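Local coordinates for dihydropyrimidinase (Brevibacillus agri, PDB 3SFW), which catalyses, as a zinc-binding hydrolase of the amidohydrolase family, the ring-opening hydrolysis of dihydropyrimidines, probably including dihydrouracil, at residues A[3-8]-A[391-396]; A[122-127]-A[135-140]; A[187-192]-A[214-219]. All coordinates share one frame; numbering follows the deposited sequence.

The chain starts in strand 2-6, and contact 1 joins this strand to strand 393-403. It closes a loop that takes in most of the protein, including the zinc-binding barrel. Contacts 2 and 3 both nest inside this loop. They follow one another in series without crossing. Contact 2 closes a short loop, from strand 119-124 to helix 131-142 of the barrel. Contact 3 then links helix 187-199 to helix 214-230 on the outside of the barrel. Strands 119-124 and 393-403 belong to the same branched sheet. Contacts 1 and 3 lie on opposite sides of the chain's centre, with their own centres about 46 Å apart.

Contact 1 (A[3-8]-A[391-396]); sequences KWIRNG and ADIVLF
A backbone hydrogen bond to Val21 of strand 20-24 ties Ile5 into its sheet, and the side chain of Ile5 meets Ile393 and Leu395. The contact lies in the small beta domain beside the zinc-binding barrel, as in other dihydropyrimidinases. Strand 2-6 belongs to a four-stranded mixed sheet. Strand 393-403 belongs to a different, branched sheet. The two strands are not hydrogen-bonded partners, and their side chains meet between the sheets.

All the chemistry across the contact is apolar. Ile5 and Ile393 reach toward each other tip to tip, with Ile5 CD1 4.2 Å from Ile393 CD1. Both side chains are extended at their ends. In Ile5 the methyl CD1 is anti to CA (chi2 174°), which carries it out from the strand. The other branch of Ile5 serves the second partner: its CG2 lies 4.2 Å from CD2 of Leu395. One isoleucine thus touches two residues on the same face of strand 393-403, each with a different methyl. Both distances are those of relaxed van der Waals packing.

Leu431 and Ile23 also touch Ile5, and Ile43 touches Leu395, so the apolar layer extends beyond the two segments. On the other face of strand 2-6, the side chains of Trp4 and Arg6 pack together. Arg6 NE forms a salt bridge with Asp20 OD2, and just farther along the chain Asn7 N is hydrogen-bonded to Asp20 OD1. Trp4 CZ2 lies 3.5 Å above the guanidinium plane of Arg6, over its centre. Arg6 CD sits over the centre of the indole, 3.6 Å above the ring plane.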
loop_
_atom_site.group_PDB
_atom_site.type_symbol
_atom_site.label_atom_id
_atom_site.label_comp_id
_atom_site.label_asym_id
_atom_site.label_seq_id
_atom_site.Cartn_x
_atom_site.Cartn_y
_atom_site.Cartn_z
ATOM N N LYS A 3 -26.204 42.244 20.664
ATOM C CA LYS A 3 -24.877 42.710 20.295
ATOM C C LYS A 3 -24.740 42.652 18.784
ATOM O O LYS A 3 -25.125 41.660 18.174
ATOM C CB LYS A 3 -23.801 41.817 20.938
ATOM C CG LYS A 3 -23.776 41.909 22.507
ATOM C CD LYS A 3 -22.710 40.963 23.073
ATOM C CE LYS A 3 -22.664 41.009 24.640
ATOM N NZ LYS A 3 -23.924 40.531 25.330
ATOM N N TRP A 4 -24.210 43.716 18.202
ATOM C CA TRP A 4 -24.105 43.864 16.756
ATOM C C TRP A 4 -22.629 43.994 16.426
ATOM O O TRP A 4 -22.000 45.033 16.698
ATOM C CB TRP A 4 -24.844 45.149 16.344
ATOM C CG TRP A 4 -25.067 45.373 14.874
ATOM C CD1 TRP A 4 -24.931 44.472 13.849
ATOM C CD2 TRP A 4 -25.523 46.592 14.283
ATOM N NE1 TRP A 4 -25.238 45.088 12.640
ATOM C CE2 TRP A 4 -25.600 46.386 12.886
ATOM C CE3 TRP A 4 -25.897 47.843 14.806
ATOM C CZ2 TRP A 4 -26.053 47.391 12.001
ATOM C CZ3 TRP A 4 -26.301 48.846 13.930
ATOM C CH2 TRP A 4 -26.381 48.613 12.543
ATOM N N ILE A 5 -22.027 42.887 15.968
ATOM C CA ILE A 5 -20.621 42.868 15.663
ATOM C C ILE A 5 -20.424 43.321 14.221
ATOM O O ILE A 5 -20.843 42.604 13.256
ATOM C CB ILE A 5 -19.999 41.459 15.847
ATOM C CG1 ILE A 5 -20.393 40.834 17.200
ATOM C CG2 ILE A 5 -18.512 41.490 15.649
ATOM C CD1 ILE A 5 -19.908 39.331 17.355
ATOM N N ARG A 6 -19.792 44.477 14.058
ATOM C CA ARG A 6 -19.735 45.156 12.730
ATOM C C ARG A 6 -18.349 45.244 12.108
ATOM O O ARG A 6 -17.331 45.366 12.806
ATOM C CB ARG A 6 -20.292 46.586 12.843
ATOM C CG ARG A 6 -21.703 46.659 13.437
ATOM C CD ARG A 6 -22.305 48.016 13.135
ATOM N NE ARG A 6 -22.550 48.132 11.698
ATOM C CZ ARG A 6 -23.050 49.217 11.111
ATOM N NH1 ARG A 6 -23.328 50.291 11.836
ATOM N NH2 ARG A 6 -23.261 49.223 9.796
ATOM N N ASN A 7 -18.309 45.154 10.781
ATOM C CA ASN A 7 -17.105 45.487 10.029
ATOM C C ASN A 7 -16.026 44.414 10.042
ATOM O O ASN A 7 -14.891 44.703 9.670
ATOM C CB ASN A 7 -16.477 46.802 10.539
ATOM C CG ASN A 7 -17.466 47.942 10.598
ATOM O OD1 ASN A 7 -18.292 48.103 9.690
ATOM N ND2 ASN A 7 -17.392 48.765 11.678
ATOM N N GLY A 8 -16.378 43.203 10.469
ATOM C CA GLY A 8 -15.421 42.091 10.514
ATOM C C GLY A 8 -15.583 41.163 9.304
ATOM O O GLY A 8 -16.494 41.369 8.472
ATOM N N ALA A 391 -23.852 31.843 20.199
ATOM C CA ALA A 391 -22.989 32.910 19.793
ATOM C C ALA A 391 -21.639 32.696 20.490
ATOM O O ALA A 391 -21.313 33.394 21.447
ATOM C CB ALA A 391 -23.628 34.253 20.226
ATOM N N ASP A 392 -20.873 31.738 19.979
ATOM C CA ASP A 392 -19.570 31.368 20.543
ATOM C C ASP A 392 -18.571 31.777 19.463
ATOM O O ASP A 392 -18.465 31.127 18.387
ATOM C CB ASP A 392 -19.477 29.841 20.747
ATOM C CG ASP A 392 -20.259 29.332 21.955
ATOM O OD1 ASP A 392 -21.207 30.018 22.440
ATOM O OD2 ASP A 392 -19.987 28.167 22.326
ATOM N N ILE A 393 -18.006 32.967 19.629
ATOM C CA ILE A 393 -17.337 33.643 18.552
ATOM C C ILE A 393 -16.021 34.231 19.063
ATOM O O ILE A 393 -15.957 34.773 20.169
ATOM C CB ILE A 393 -18.247 34.788 18.010
ATOM C CG1 ILE A 393 -19.508 34.170 17.413
ATOM C CG2 ILE A 393 -17.462 35.680 16.923
ATOM C CD1 ILE A 393 -20.573 35.201 17.041
ATOM N N VAL A 394 -14.990 34.160 18.224
ATOM C CA VAL A 394 -13.686 34.747 18.540
ATOM C C VAL A 394 -13.416 35.894 17.587
ATOM O O VAL A 394 -13.557 35.740 16.363
ATOM C CB VAL A 394 -12.575 33.690 18.404
ATOM C CG1 VAL A 394 -11.208 34.325 18.643
ATOM C CG2 VAL A 394 -12.822 32.561 19.407
ATOM N N LEU A 395 -13.016 37.054 18.135
ATOM C CA LEU A 395 -12.506 38.120 17.313
ATOM C C LEU A 395 -10.991 37.974 17.273
ATOM O O LEU A 395 -10.336 38.042 18.325
ATOM C CB LEU A 395 -12.883 39.488 17.924
ATOM C CG LEU A 395 -14.380 39.812 18.053
ATOM C CD1 LEU A 395 -14.590 41.327 18.215
ATOM C CD2 LEU A 395 -15.186 39.272 16.979
ATOM N N PHE A 396 -10.450 37.673 16.079
ATOM C CA PHE A 396 -9.046 37.251 15.945
ATOM C C PHE A 396 -8.312 38.227 15.015
ATOM O O PHE A 396 -8.796 38.531 13.894
ATOM C CB PHE A 396 -9.015 35.824 15.351
ATOM C CG PHE A 396 -7.641 35.235 15.268
ATOM C CD1 PHE A 396 -7.084 34.562 16.376
ATOM C CD2 PHE A 396 -6.941 35.250 14.062
ATOM C CE1 PHE A 396 -5.809 34.002 16.297
ATOM C CE2 PHE A 396 -5.678 34.638 13.965
ATOM C CZ PHE A 396 -5.122 34.013 15.071
#

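Contact 2 (A[122-127]-A[135-140]); sequences FHLMVS and EELESV
The apolar contact centres on one methyl, Leu124 CD2, which meets two residues of helix 131-142. It lies 3.8 Å from Val140 CG1 and 4.3 Å from Leu137 CD2. The side chains of Leu124 and Val140 cross at about a right angle. Leu124 has its CG anti to the backbone N (chi1 -178°), which sends the branch out from the strand to the helix. Leu137 does not start out toward the strand, but its far end comes nearer. Val126 also faces the helix, its CG2 4.8 Å from Leu137 CD2. This is a strand packed under the helix that follows it, a beta-alpha unit of the TIM-type barrel. Ile105 of the neighbouring helix 101-112 touches both Leu124 and Val140.

Hydrogen bonds run from both segments to other parts of the chain. Glu136 accepts hydrogen bonds from the backbone N of Leu101 through OE1 and of His102 through OE2, at the start of helix 101-112. His123 binds Ser148 and the carbonyl of Pro57 with its two ring nitrogens. The side chain of Leu124 is about 14 Å from a bound zinc ion. The strand and helix segments are therefore joined by dispersion and burial of methyls, while directional bonds tie each of them to other neighbours.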
loop_
_atom_site.group_PDB
_atom_site.type_symbol
_atom_site.label_atom_id
_atom_site.label_comp_id
_atom_site.label_asym_id
_atom_site.label_seq_id
_atom_site.Cartn_x
_atom_site.Cartn_y
_atom_site.Cartn_z
ATOM N N PHE A 122 -18.279 15.890 28.398
ATOM C CA PHE A 122 -17.390 14.831 28.841
ATOM C C PHE A 122 -17.355 13.683 27.838
ATOM O O PHE A 122 -18.399 13.257 27.334
ATOM C CB PHE A 122 -17.849 14.251 30.204
ATOM C CG PHE A 122 -17.844 15.258 31.332
ATOM C CD1 PHE A 122 -16.784 16.179 31.493
ATOM C CD2 PHE A 122 -18.904 15.282 32.237
ATOM C CE1 PHE A 122 -16.829 17.139 32.442
ATOM C CE2 PHE A 122 -18.956 16.280 33.231
ATOM C CZ PHE A 122 -17.914 17.171 33.359
ATOM N N HIS A 123 -16.162 13.075 27.677
ATOM C CA HIS A 123 -16.057 11.676 27.189
ATOM C C HIS A 123 -16.022 10.740 28.404
ATOM O O HIS A 123 -15.678 11.161 29.501
ATOM C CB HIS A 123 -14.746 11.442 26.394
ATOM C CG HIS A 123 -14.380 12.543 25.452
ATOM N ND1 HIS A 123 -15.042 12.772 24.248
ATOM C CD2 HIS A 123 -13.350 13.427 25.499
ATOM C CE1 HIS A 123 -14.417 13.752 23.610
ATOM N NE2 HIS A 123 -13.441 14.214 24.389
ATOM N N LEU A 124 -16.199 9.444 28.186
ATOM C CA LEU A 124 -16.118 8.483 29.336
ATOM C C LEU A 124 -15.110 7.383 29.053
ATOM O O LEU A 124 -15.221 6.672 28.037
ATOM C CB LEU A 124 -17.498 7.847 29.571
ATOM C CG LEU A 124 -17.532 6.887 30.769
ATOM C CD1 LEU A 124 -17.333 7.697 32.064
ATOM C CD2 LEU A 124 -18.916 6.231 30.769
ATOM N N MET A 125 -14.127 7.237 29.945
ATOM C CA MET A 125 -13.169 6.101 29.897
ATOM C C MET A 125 -13.858 4.768 30.177
ATOM O O MET A 125 -14.656 4.670 31.106
ATOM C CB MET A 125 -12.081 6.329 30.924
ATOM C CG MET A 125 -11.182 5.085 31.122
ATOM S SD MET A 125 -10.000 5.582 32.441
ATOM C CE MET A 125 -9.411 3.925 32.870
ATOM N N VAL A 126 -13.591 3.764 29.360
ATOM C CA VAL A 126 -14.052 2.367 29.663
ATOM C C VAL A 126 -12.807 1.537 29.999
ATOM O O VAL A 126 -11.859 1.506 29.200
ATOM C CB VAL A 126 -14.838 1.755 28.477
ATOM C CG1 VAL A 126 -15.310 0.329 28.782
ATOM C CG2 VAL A 126 -16.047 2.639 28.161
ATOM N N SER A 127 -12.757 1.008 31.232
ATOM C CA SER A 127 -11.595 0.183 31.702
ATOM C C SER A 127 -11.886 -1.274 31.447
ATOM O O SER A 127 -10.968 -2.074 31.363
ATOM C CB SER A 127 -11.307 0.345 33.221
ATOM O OG SER A 127 -12.300 1.139 33.904
ATOM N N GLU A 135 -24.486 -2.644 30.205
ATOM C CA GLU A 135 -25.880 -2.246 30.467
ATOM C C GLU A 135 -25.960 -0.776 30.836
ATOM O O GLU A 135 -26.829 -0.038 30.346
ATOM C CB GLU A 135 -26.520 -3.113 31.584
ATOM C CG GLU A 135 -26.510 -4.618 31.267
ATOM C CD GLU A 135 -27.884 -5.312 31.424
ATOM O OE1 GLU A 135 -28.025 -6.468 30.925
ATOM O OE2 GLU A 135 -28.800 -4.732 32.077
ATOM N N GLU A 136 -25.005 -0.332 31.639
ATOM C CA GLU A 136 -24.957 1.036 32.113
ATOM C C GLU A 136 -24.780 2.045 30.992
ATOM O O GLU A 136 -25.227 3.195 31.104
ATOM C CB GLU A 136 -23.803 1.188 33.111
ATOM C CG GLU A 136 -24.050 2.209 34.095
ATOM C CD GLU A 136 -23.020 2.320 35.212
ATOM O OE1 GLU A 136 -22.060 1.531 35.366
ATOM O OE2 GLU A 136 -23.167 3.313 35.895
ATOM N N LEU A 137 -24.099 1.633 29.922
ATOM C CA LEU A 137 -23.795 2.572 28.820
ATOM C C LEU A 137 -25.048 3.112 28.145
ATOM O O LEU A 137 -25.027 4.180 27.546
ATOM C CB LEU A 137 -22.858 1.910 27.792
ATOM C CG LEU A 137 -21.397 1.831 28.262
ATOM C CD1 LEU A 137 -20.602 0.989 27.278
ATOM C CD2 LEU A 137 -20.835 3.279 28.359
ATOM N N GLU A 138 -26.165 2.377 28.230
ATOM C CA GLU A 138 -27.380 2.876 27.575
ATOM C C GLU A 138 -27.850 4.234 28.082
ATOM O O GLU A 138 -28.011 5.194 27.302
ATOM C CB GLU A 138 -28.524 1.840 27.610
ATOM C CG GLU A 138 -29.716 2.307 26.783
ATOM C CD GLU A 138 -30.817 1.263 26.736
ATOM O OE1 GLU A 138 -31.155 0.703 27.806
ATOM O OE2 GLU A 138 -31.273 0.950 25.624
ATOM N N SER A 139 -27.946 4.391 29.403
ATOM C CA SER A 139 -28.344 5.716 29.914
ATOM C C SER A 139 -27.200 6.690 29.844
ATOM O O SER A 139 -27.420 7.891 29.759
ATOM C CB SER A 139 -28.875 5.603 31.345
ATOM O OG SER A 139 -27.853 5.143 32.206
ATOM N N VAL A 140 -25.970 6.192 29.878
ATOM C CA VAL A 140 -24.828 7.119 29.685
ATOM C C VAL A 140 -24.972 7.838 28.350
ATOM O O VAL A 140 -24.862 9.088 28.278
ATOM C CB VAL A 140 -23.451 6.383 29.752
ATOM C CG1 VAL A 140 -22.276 7.351 29.293
ATOM C CG2 VAL A 140 -23.173 5.886 31.211
#

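Contact 3 (A[187-192]-A[214-219]); sequences GDVLDY and PEAEGE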
loop_
_atom_site.group_PDB
_atom_site.type_symbol
_atom_site.label_atom_id
_atom_site.label_comp_id
_atom_site.label_asym_id
_atom_site.label_seq_id
_atom_site.Cartn_x
_atom_site.Cartn_y
_atom_site.Cartn_z
ATOM N N GLY A 187 0.621 -1.070 24.879
ATOM C CA GLY A 187 1.079 -0.929 26.267
ATOM C C GLY A 187 2.016 -2.036 26.734
ATOM O O GLY A 187 2.749 -1.837 27.704
ATOM N N ASP A 188 1.905 -3.226 26.155
ATOM C CA ASP A 188 2.794 -4.330 26.604
ATOM C C ASP A 188 4.205 -4.166 26.087
ATOM O O ASP A 188 5.198 -4.409 26.818
ATOM C CB ASP A 188 2.233 -5.672 26.189
ATOM C CG ASP A 188 0.970 -6.035 26.980
ATOM O OD1 ASP A 188 0.989 -5.934 28.232
ATOM O OD2 ASP A 188 -0.033 -6.390 26.366
ATOM N N VAL A 189 4.316 -3.740 24.840
ATOM C CA VAL A 189 5.634 -3.430 24.269
ATOM C C VAL A 189 6.254 -2.321 25.094
ATOM O O VAL A 189 7.415 -2.408 25.473
ATOM C CB VAL A 189 5.510 -2.931 22.776
ATOM C CG1 VAL A 189 6.865 -2.261 22.312
ATOM C CG2 VAL A 189 5.140 -4.075 21.877
ATOM N N LEU A 190 5.479 -1.266 25.377
ATOM C CA LEU A 190 6.013 -0.125 26.143
ATOM C C LEU A 190 6.453 -0.532 27.570
ATOM O O LEU A 190 7.526 -0.107 28.060
ATOM C CB LEU A 190 4.954 0.993 26.236
ATOM C CG LEU A 190 5.004 1.986 25.058
ATOM C CD1 LEU A 190 5.204 1.272 23.692
ATOM C CD2 LEU A 190 3.733 2.839 25.059
ATOM N N ASP A 191 5.625 -1.330 28.236
ATOM C CA ASP A 191 5.955 -1.765 29.624
ATOM C C ASP A 191 7.307 -2.498 29.661
ATOM O O ASP A 191 8.154 -2.205 30.534
ATOM C CB ASP A 191 4.851 -2.675 30.206
ATOM C CG ASP A 191 5.072 -2.997 31.695
ATOM O OD1 ASP A 191 5.392 -4.165 32.024
ATOM O OD2 ASP A 191 4.850 -2.100 32.531
ATOM N N TYR A 192 7.557 -3.334 28.643
ATOM C CA TYR A 192 8.800 -4.136 28.600
ATOM C C TYR A 192 9.966 -3.229 28.307
ATOM O O TYR A 192 10.962 -3.244 29.044
ATOM C CB TYR A 192 8.748 -5.219 27.519
ATOM C CG TYR A 192 10.044 -6.006 27.491
ATOM C CD1 TYR A 192 10.283 -7.002 28.433
ATOM C CD2 TYR A 192 11.093 -5.596 26.671
ATOM C CE1 TYR A 192 11.513 -7.687 28.454
ATOM C CE2 TYR A 192 12.332 -6.233 26.706
ATOM C CZ TYR A 192 12.519 -7.292 27.575
ATOM O OH TYR A 192 13.762 -7.896 27.603
ATOM N N PRO A 214 7.650 4.577 17.310
ATOM C CA PRO A 214 6.431 4.836 16.511
ATOM C C PRO A 214 5.746 3.573 16.032
ATOM O O PRO A 214 4.539 3.565 15.811
ATOM C CB PRO A 214 6.942 5.674 15.318
ATOM C CG PRO A 214 8.436 5.666 15.428
ATOM C CD PRO A 214 8.830 5.308 16.812
ATOM N N GLU A 215 6.528 2.511 15.799
ATOM C CA GLU A 215 5.952 1.240 15.404
ATOM C C GLU A 215 4.921 0.733 16.415
ATOM O O GLU A 215 3.995 0.048 16.016
ATOM C CB GLU A 215 7.054 0.205 15.187
ATOM C CG GLU A 215 7.965 0.545 13.959
ATOM C CD GLU A 215 9.108 1.596 14.189
ATOM O OE1 GLU A 215 9.368 2.085 15.318
ATOM O OE2 GLU A 215 9.761 1.938 13.175
ATOM N N ALA A 216 5.095 1.073 17.692
ATOM C CA ALA A 216 4.167 0.643 18.764
ATOM C C ALA A 216 2.820 1.397 18.655
ATOM O O ALA A 216 1.754 0.863 19.009
ATOM C CB ALA A 216 4.809 0.898 20.155
ATOM N N GLU A 217 2.909 2.666 18.245
ATOM C CA GLU A 217 1.712 3.471 17.999
ATOM C C GLU A 217 1.074 2.975 16.725
ATOM O O GLU A 217 -0.151 2.789 16.648
ATOM C CB GLU A 217 2.052 4.954 17.897
ATOM C CG GLU A 217 0.841 5.774 17.452
ATOM C CD GLU A 217 1.127 7.262 17.320
ATOM O OE1 GLU A 217 2.038 7.803 17.979
ATOM O OE2 GLU A 217 0.368 7.918 16.615
ATOM N N GLY A 218 1.882 2.712 15.705
ATOM C CA GLY A 218 1.316 2.168 14.459
ATOM C C GLY A 218 0.559 0.859 14.732
ATOM O O GLY A 218 -0.536 0.613 14.177
ATOM N N GLU A 219 1.200 -0.040 15.465
ATOM C CA GLU A 219 0.572 -1.348 15.708
ATOM C C GLU A 219 -0.792 -1.221 16.413
ATOM O O GLU A 219 -1.801 -1.767 15.959
ATOM C CB GLU A 219 1.482 -2.253 16.546
ATOM C CG GLU A 219 0.903 -3.694 16.733
ATOM C CD GLU A 219 -0.200 -3.753 17.772
ATOM O OE1 GLU A 219 -0.069 -3.124 18.857
ATOM O OE2 GLU A 219 -1.256 -4.376 17.442
#
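The side chain of Leu190 bends at chi1 -88° and chi2 43°, which brings its CD1 to 3.6 Å from Ala216 CB. Its chi1 is pulled well away from -60°. Val189 next to it has chi1 166°, with CG1 roughly anti to its backbone N, and this methyl lies 4.3 Å from the same Ala216 CB. Two methyls thus converge on a single small one. They lie side by side over it, 4.1 Å from each other, Val189 CG1 to Leu190 CD1.

The short side chain of Ala216 is consistent with the close approach of the helices here. The CA atoms of Val189 and Ala216 are 7.0 Å apart. Helices 187-199 and 214-230 belong to the outer layer of the barrel, and helix 187-199 begins just after the zinc ligand His183. The side chain of Leu190 is about 10 Å from a zinc ion.

Asn186 joins the two helices by polar bonds. Its OD1 accepts from Val189 N, its ND2 binds Glu219 OE1, and its backbone is hydrogen-bonded to that of Ala216. Leu227 of the second subunit packs on Val189, so the contact adjoins a subunit interface. Methyl packing alone joins the two segments directly, and it has little directional preference. The bonds of Asn186 probably set how the helices are placed against each other.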